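Local coordinates for protein chitinase A (Cycas revoluta, PDB 4MNK) that probably hydrolyses chitin as a plant class V chitinase of glycoside hydrolase family 18, and binds N-acetylglucosamine oligosaccharides in its cleft, at residues L5-P11 with F28-A34; L269-E273 with Q332-L338. The contacts are given in a common frame with arbitrary orientation. Residue numbers count along the deposited sequence, not the author numbering.

Contact 1 of 2, residues L5-P11 with F28-A34; sequences LKVGFWP and FTHLYYA
This is a parallel beta pairing in the buried GH18 TIM barrel: strand 5-11 lies between residues 28-34 and strand 324-328, so the first barrel strand meets the last. The short axes approach to 4.7 Å at -23°. In register Val7 faces His30, Gly8 Leu31, Phe9 Tyr32, Trp10 Tyr33 and Pro11 Ala34. The ladder runs Gly8 N to His30 O (3.0 Å), Tyr32 N to Gly8 O (2.8 Å), Trp10 N to Tyr32 O (2.8 Å) and Ala34 N to Trp10 O (2.9 Å). Where the second strand begins, Thr29 N (2.8 Å) and His30 N (3.2 Å) share Lys6 O, while Lys6 N donates to Thr29 OG1 (2.9 Å). Phe9 and Tyr32, both m at chi1, share one sheet face with Val7, their rings oblique with centroids 4.4 Å apart; Trp10 and Tyr33, both t, take the other, beside helix 52-63. An ideal CB on Gly8 would clash with Phe28 CE1 at 2.7 Å. Backbone bonding fixes the register, and aromatic side chains line both faces.

Contact 2 of 2, residues L269-E273 with Q332-L338; sequences LSFSE and QDIDAIL. With NAG (2-acetamido-2-deoxy-beta-D-glucopyranose), chain B.
Hydrogen bonds join the point where strand 262-270 of the GH18 barrel sheet passes into helix 271-279 to the loop after Gln332. Ser272 N donates to Gln332 O (2.9 Å). Ser270, at the N-cap with chi1 p, accepts from Glu273 N at its OG (3.0 Å). In the other segment Asp333 (chi1 t) opens a type I turn closed by Ala336 N to Asp333 O (2.9 Å); its carboxylate takes Ile337 N at OD1 (3.0 Å) and Leu338 N at OD2 (2.8 Å), the first amides of helix 337-346. One water bridges the segments, lying 2.7 Å from Ser272 OG, donating to Asp333 OD1 (2.7 Å) and accepting from Asp335 N (3.0 Å). Apolar contact centres on Phe271, chi1 t: Leu338 CD1 sits over its ring face in a CH-pi contact, 3.7 Å from the centroid, and Ile337 CB lies 3.9 Å from Phe271 CE1. The ligand contact belongs to Gln332 (chi1 m, chi2 t), whose NE2 donates to O7 of NAG (2.9 Å); Trp328 also bonds this sugar. Gln332 precedes the turn into helix 337-346, whose Ile337 and Leu338 meet Phe271; Leu240 of strand 234-247 touches Gln332, Asp333 and Leu338, and helix 307-319 borders Phe271, Ile337 and Leu338.

Contact 1 is the more deeply buried, centred about 9 Å from the middle of the chain, whereas contact 2 lies about 16 Å out and is partly exposed. Both reach the same sheet, but 5-11 with 28-34 pairs two of its strands, while 269-273 with 332-338 joins a strand-to-helix junction of that sheet to the start of helix 337-346. Strand 324-328, a neighbour of strand 5-11, leads towards Gln332. The chemistry follows: a backbone ladder with aromatic faces in contact 1, against one capping bond, carboxylate-to-amide bonds, a water bridge and one phenylalanine packed on aliphatic side chains in contact 2. Their nearest atoms are about 6 Å apart; bound sugar lies near Pro11 as well as Gln332.

Contact 1 of 2, residues L5-P11 with F28-A34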
loop_
_atom_site.group_PDB
_atom_site.type_symbol
_atom_site.label_atom_id
_atom_site.label_comp_id
_atom_site.label_asym_id
_atom_site.label_seq_id
_atom_site.Cartn_x
_atom_site.Cartn_y
_atom_site.Cartn_z
ATOM N N LEU A 5 -6.128 -4.926 -12.364
ATOM C CA LEU A 5 -6.462 -4.502 -11.009
ATOM C C LEU A 5 -6.106 -3.034 -10.801
ATOM O O LEU A 5 -4.957 -2.631 -10.990
ATOM C CB LEU A 5 -5.756 -5.392 -9.980
ATOM C CG LEU A 5 -6.083 -6.892 -10.058
ATOM C CD1 LEU A 5 -5.016 -7.724 -9.366
ATOM C CD2 LEU A 5 -7.457 -7.196 -9.482
ATOM N N LYS A 6 -7.109 -2.240 -10.437
ATOM C CA LYS A 6 -6.930 -0.820 -10.156
ATOM C C LYS A 6 -7.343 -0.610 -8.707
ATOM O O LYS A 6 -8.532 -0.545 -8.387
ATOM C CB LYS A 6 -7.776 0.029 -11.107
ATOM C CG LYS A 6 -7.472 -0.210 -12.582
ATOM C CD LYS A 6 -8.391 0.606 -13.482
ATOM C CE LYS A 6 -7.992 0.473 -14.944
ATOM N NZ LYS A 6 -8.976 1.119 -15.856
ATOM N N VAL A 7 -6.349 -0.531 -7.827
ATOM C CA VAL A 7 -6.581 -0.667 -6.394
ATOM C C VAL A 7 -6.339 0.649 -5.656
ATOM O O VAL A 7 -5.393 1.376 -5.958
ATOM C CB VAL A 7 -5.693 -1.796 -5.811
ATOM C CG1 VAL A 7 -5.907 -1.956 -4.325
ATOM C CG2 VAL A 7 -5.976 -3.116 -6.516
ATOM N N GLY A 8 -7.207 0.957 -4.696
ATOM C CA GLY A 8 -7.042 2.144 -3.862
ATOM C C GLY A 8 -7.267 1.839 -2.397
ATOM O O GLY A 8 -8.172 1.075 -2.052
ATOM N N PHE A 9 -6.446 2.440 -1.540
ATOM C CA PHE A 9 -6.585 2.305 -0.094
ATOM C C PHE A 9 -7.203 3.556 0.505
ATOM O O PHE A 9 -6.714 4.666 0.273
ATOM C CB PHE A 9 -5.217 2.088 0.554
ATOM C CG PHE A 9 -4.688 0.694 0.410
ATOM C CD1 PHE A 9 -4.058 0.291 -0.764
ATOM C CD2 PHE A 9 -4.802 -0.218 1.455
ATOM C CE1 PHE A 9 -3.566 -1.002 -0.901
ATOM C CE2 PHE A 9 -4.308 -1.513 1.329
ATOM C CZ PHE A 9 -3.688 -1.903 0.146
ATOM N N TRP A 10 -8.272 3.373 1.281
ATOM C CA TRP A 10 -8.894 4.462 2.031
ATOM C C TRP A 10 -8.647 4.262 3.518
ATOM O O TRP A 10 -9.087 3.259 4.084
ATOM C CB TRP A 10 -10.399 4.541 1.763
ATOM C CG TRP A 10 -11.043 5.662 2.534
ATOM C CD1 TRP A 10 -11.021 6.987 2.212
ATOM C CD2 TRP A 10 -11.770 5.560 3.770
ATOM N NE1 TRP A 10 -11.698 7.716 3.160
ATOM C CE2 TRP A 10 -12.166 6.868 4.129
ATOM C CE3 TRP A 10 -12.127 4.492 4.606
ATOM C CZ2 TRP A 10 -12.905 7.140 5.288
ATOM C CZ3 TRP A 10 -12.863 4.763 5.759
ATOM C CH2 TRP A 10 -13.244 6.078 6.085
ATOM N N PRO A 11 -7.953 5.216 4.161
ATOM C CA PRO A 11 -7.686 5.077 5.583
ATOM C C PRO A 11 -8.781 5.717 6.431
ATOM O O PRO A 11 -9.165 6.871 6.203
ATOM C CB PRO A 11 -6.357 5.805 5.751
ATOM C CG PRO A 11 -6.389 6.885 4.711
ATOM C CD PRO A 11 -7.334 6.437 3.611
ATOM N N PHE A 28 -11.498 2.699 -10.043
ATOM C CA PHE A 28 -10.964 1.548 -9.322
ATOM C C PHE A 28 -11.750 0.279 -9.602
ATOM O O PHE A 28 -12.928 0.330 -9.961
ATOM C CB PHE A 28 -10.957 1.821 -7.815
ATOM C CG PHE A 28 -10.105 2.989 -7.424
ATOM C CD1 PHE A 28 -8.740 2.832 -7.238
ATOM C CD2 PHE A 28 -10.664 4.255 -7.257
ATOM C CE1 PHE A 28 -7.942 3.915 -6.886
ATOM C CE2 PHE A 28 -9.871 5.343 -6.907
ATOM C CZ PHE A 28 -8.509 5.171 -6.721
ATOM N N THR A 29 -11.081 -0.858 -9.430
ATOM C CA THR A 29 -11.737 -2.161 -9.424
ATOM C C THR A 29 -11.887 -2.676 -7.990
ATOM O O THR A 29 -12.808 -3.437 -7.695
ATOM C CB THR A 29 -10.953 -3.203 -10.249
ATOM O OG1 THR A 29 -9.642 -3.361 -9.698
ATOM C CG2 THR A 29 -10.839 -2.775 -11.710
ATOM N N HIS A 30 -10.975 -2.264 -7.109
ATOM C CA HIS A 30 -10.961 -2.716 -5.714
ATOM C C HIS A 30 -10.581 -1.576 -4.789
ATOM O O HIS A 30 -9.626 -0.838 -5.056
ATOM C CB HIS A 30 -9.993 -3.889 -5.525
ATOM C CG HIS A 30 -10.359 -5.102 -6.320
ATOM N ND1 HIS A 30 -10.116 -5.205 -7.672
ATOM C CD2 HIS A 30 -10.977 -6.251 -5.958
ATOM C CE1 HIS A 30 -10.557 -6.372 -8.108
ATOM N NE2 HIS A 30 -11.084 -7.026 -7.088
ATOM N N LEU A 31 -11.340 -1.430 -3.707
ATOM C CA LEU A 31 -11.070 -0.407 -2.704
ATOM C C LEU A 31 -10.922 -1.048 -1.335
ATOM O O LEU A 31 -11.743 -1.876 -0.933
ATOM C CB LEU A 31 -12.170 0.654 -2.695
ATOM C CG LEU A 31 -12.171 1.600 -3.896
ATOM C CD1 LEU A 31 -13.503 2.324 -3.996
ATOM C CD2 LEU A 31 -11.006 2.584 -3.821
ATOM N N TYR A 32 -9.860 -0.666 -0.635
ATOM C CA TYR A 32 -9.543 -1.227 0.667
ATOM C C TYR A 32 -9.894 -0.255 1.783
ATOM O O TYR A 32 -9.650 0.954 1.675
ATOM C CB TYR A 32 -8.051 -1.530 0.770
ATOM C CG TYR A 32 -7.520 -2.729 0.008
ATOM C CD1 TYR A 32 -7.735 -2.887 -1.365
ATOM C CD2 TYR A 32 -6.739 -3.674 0.658
ATOM C CE1 TYR A 32 -7.209 -3.985 -2.051
ATOM C CE2 TYR A 32 -6.204 -4.754 -0.021
ATOM C CZ TYR A 32 -6.440 -4.907 -1.366
ATOM O OH TYR A 32 -5.895 -5.985 -2.019
ATOM N N TYR A 33 -10.454 -0.805 2.857
ATOM C CA TYR A 33 -10.647 -0.095 4.115
ATOM C C TYR A 33 -9.437 -0.387 5.000
ATOM O O TYR A 33 -9.144 -1.549 5.284
ATOM C CB TYR A 33 -11.929 -0.595 4.782
ATOM C CG TYR A 33 -12.325 0.101 6.066
ATOM C CD1 TYR A 33 -13.393 0.991 6.087
ATOM C CD2 TYR A 33 -11.656 -0.154 7.266
ATOM C CE1 TYR A 33 -13.776 1.627 7.258
ATOM C CE2 TYR A 33 -12.033 0.486 8.447
ATOM C CZ TYR A 33 -13.097 1.372 8.430
ATOM O OH TYR A 33 -13.490 2.010 9.589
ATOM N N ALA A 34 -8.743 0.663 5.432
ATOM C CA ALA A 34 -7.545 0.534 6.269
ATOM C C ALA A 34 -7.751 1.289 7.588
ATOM O O ALA A 34 -7.971 2.496 7.554
ATOM C CB ALA A 34 -6.330 1.088 5.522
#

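Contact 2 of 2, residues L269-E273 with Q332-L338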
loop_
_atom_site.group_PDB
_atom_site.type_symbol
_atom_site.label_atom_id
_atom_site.label_comp_id
_atom_site.label_asym_id
_atom_site.label_seq_id
_atom_site.Cartn_x
_atom_site.Cartn_y
_atom_site.Cartn_z
ATOM N N LEU A 269 3.914 14.813 2.607
ATOM C CA LEU A 269 2.947 15.778 2.106
ATOM C C LEU A 269 2.045 15.106 1.078
ATOM O O LEU A 269 2.537 14.466 0.152
ATOM C CB LEU A 269 3.684 16.953 1.468
ATOM C CG LEU A 269 2.943 18.283 1.397
ATOM C CD1 LEU A 269 2.511 18.726 2.788
ATOM C CD2 LEU A 269 3.811 19.344 0.738
ATOM N N SER A 270 0.731 15.249 1.243
ATOM C CA SER A 270 -0.230 14.647 0.312
ATOM C C SER A 270 -0.080 15.271 -1.071
ATOM O O SER A 270 0.341 16.429 -1.191
ATOM C CB SER A 270 -1.659 14.843 0.810
ATOM O OG SER A 270 -2.071 16.187 0.634
ATOM N N PHE A 271 -0.427 14.518 -2.112
ATOM C CA PHE A 271 -0.404 15.057 -3.469
ATOM C C PHE A 271 -1.208 16.353 -3.575
ATOM O O PHE A 271 -0.758 17.312 -4.199
ATOM C CB PHE A 271 -0.910 14.028 -4.481
ATOM C CG PHE A 271 -0.866 14.511 -5.903
ATOM C CD1 PHE A 271 -2.033 14.872 -6.565
ATOM C CD2 PHE A 271 0.348 14.618 -6.576
ATOM C CE1 PHE A 271 -1.992 15.323 -7.880
ATOM C CE2 PHE A 271 0.398 15.071 -7.893
ATOM C CZ PHE A 271 -0.775 15.420 -8.543
ATOM N N SER A 272 -2.387 16.382 -2.955
ATOM C CA SER A 272 -3.225 17.580 -2.966
ATOM C C SER A 272 -2.510 18.782 -2.338
ATOM O O SER A 272 -2.587 19.897 -2.861
ATOM C CB SER A 272 -4.568 17.313 -2.285
ATOM O OG SER A 272 -5.311 16.363 -3.027
ATOM N N GLU A 273 -1.795 18.552 -1.240
ATOM C CA GLU A 273 -1.012 19.618 -0.621
ATOM C C GLU A 273 0.185 20.024 -1.486
ATOM O O GLU A 273 0.579 21.188 -1.489
ATOM C CB GLU A 273 -0.577 19.251 0.800
ATOM C CG GLU A 273 -1.718 19.220 1.830
ATOM C CD GLU A 273 -2.410 20.571 2.044
ATOM O OE1 GLU A 273 -1.839 21.626 1.686
ATOM O OE2 GLU A 273 -3.537 20.574 2.587
ATOM N N GLN A 332 -5.444 11.344 -0.180
ATOM C CA GLN A 332 -4.321 12.258 -0.410
ATOM C C GLN A 332 -4.332 12.930 -1.787
ATOM O O GLN A 332 -3.508 13.807 -2.056
ATOM C CB GLN A 332 -3.000 11.525 -0.190
ATOM C CG GLN A 332 -2.784 11.018 1.228
ATOM C CD GLN A 332 -1.588 10.085 1.338
ATOM O OE1 GLN A 332 -1.264 9.348 0.399
ATOM N NE2 GLN A 332 -0.928 10.105 2.486
ATOM N N ASP A 333 -5.253 12.503 -2.649
ATOM C CA ASP A 333 -5.453 13.098 -3.970
ATOM C C ASP A 333 -6.948 13.373 -4.095
ATOM O O ASP A 333 -7.696 12.600 -4.708
ATOM C CB ASP A 333 -4.956 12.138 -5.058
ATOM C CG ASP A 333 -4.980 12.740 -6.460
ATOM O OD1 ASP A 333 -5.570 13.822 -6.683
ATOM O OD2 ASP A 333 -4.397 12.102 -7.359
ATOM N N ILE A 334 -7.380 14.475 -3.491
ATOM C CA ILE A 334 -8.811 14.733 -3.318
ATOM C C ILE A 334 -9.569 14.881 -4.639
ATOM O O ILE A 334 -10.744 14.524 -4.719
ATOM C CB ILE A 334 -9.104 15.903 -2.331
ATOM C CG1 ILE A 334 -8.606 17.245 -2.875
ATOM C CG2 ILE A 334 -8.507 15.603 -0.952
ATOM C CD1 ILE A 334 -9.156 18.455 -2.133
ATOM N N ASP A 335 -8.890 15.371 -5.673
ATOM C CA ASP A 335 -9.499 15.524 -6.995
ATOM C C ASP A 335 -9.293 14.300 -7.895
ATOM O O ASP A 335 -9.700 14.301 -9.060
ATOM C CB ASP A 335 -8.987 16.799 -7.678
ATOM C CG ASP A 335 -9.457 18.065 -6.980
ATOM O OD1 ASP A 335 -10.654 18.144 -6.635
ATOM O OD2 ASP A 335 -8.633 18.980 -6.777
ATOM N N ALA A 336 -8.669 13.261 -7.338
ATOM C CA ALA A 336 -8.376 12.009 -8.053
ATOM C C ALA A 336 -7.647 12.215 -9.390
ATOM O O ALA A 336 -7.944 11.552 -10.388
ATOM C CB ALA A 336 -9.650 11.171 -8.237
ATOM N N ILE A 337 -6.681 13.130 -9.386
ATOM C CA ILE A 337 -5.891 13.441 -10.574
ATOM C C ILE A 337 -5.066 12.231 -11.016
ATOM O O ILE A 337 -5.096 11.833 -12.183
ATOM C CB ILE A 337 -4.962 14.663 -10.323
ATOM C CG1 ILE A 337 -5.774 15.894 -9.882
ATOM C CG2 ILE A 337 -4.067 14.950 -11.540
ATOM C CD1 ILE A 337 -6.866 16.350 -10.851
ATOM N N LEU A 338 -4.345 11.637 -10.072
ATOM C CA LEU A 338 -3.461 10.527 -10.399
ATOM C C LEU A 338 -4.204 9.208 -10.649
ATOM O O LEU A 338 -3.853 8.484 -11.578
ATOM C CB LEU A 338 -2.328 10.399 -9.376
ATOM C CG LEU A 338 -1.467 11.660 -9.227
ATOM C CD1 LEU A 338 -0.382 11.441 -8.196
ATOM C CD2 LEU A 338 -0.858 12.099 -10.559
HETATM C C1 NAG B . 0.658 5.641 6.953
HETATM C C2 NAG B . 0.334 7.124 6.810
HETATM C C3 NAG B . 0.011 7.736 8.170
HETATM C C4 NAG B . -1.018 6.911 8.952
HETATM C C5 NAG B . -0.745 5.400 8.868
HETATM C C6 NAG B . -1.937 4.586 9.369
HETATM C C7 NAG B . 1.372 8.293 4.933
HETATM C C8 NAG B . 2.589 9.012 4.435
HETATM N N2 NAG B . 1.433 7.838 6.185
HETATM O O3 NAG B . -0.475 9.046 7.974
HETATM O O4 NAG B . -0.985 7.302 10.311
HETATM O O5 NAG B . -0.444 4.982 7.545
HETATM O O6 NAG B . -3.035 4.732 8.493
HETATM O O7 NAG B . 0.394 8.151 4.199
HETATM O O HOH W 1 -6.025 16.329 -5.679
#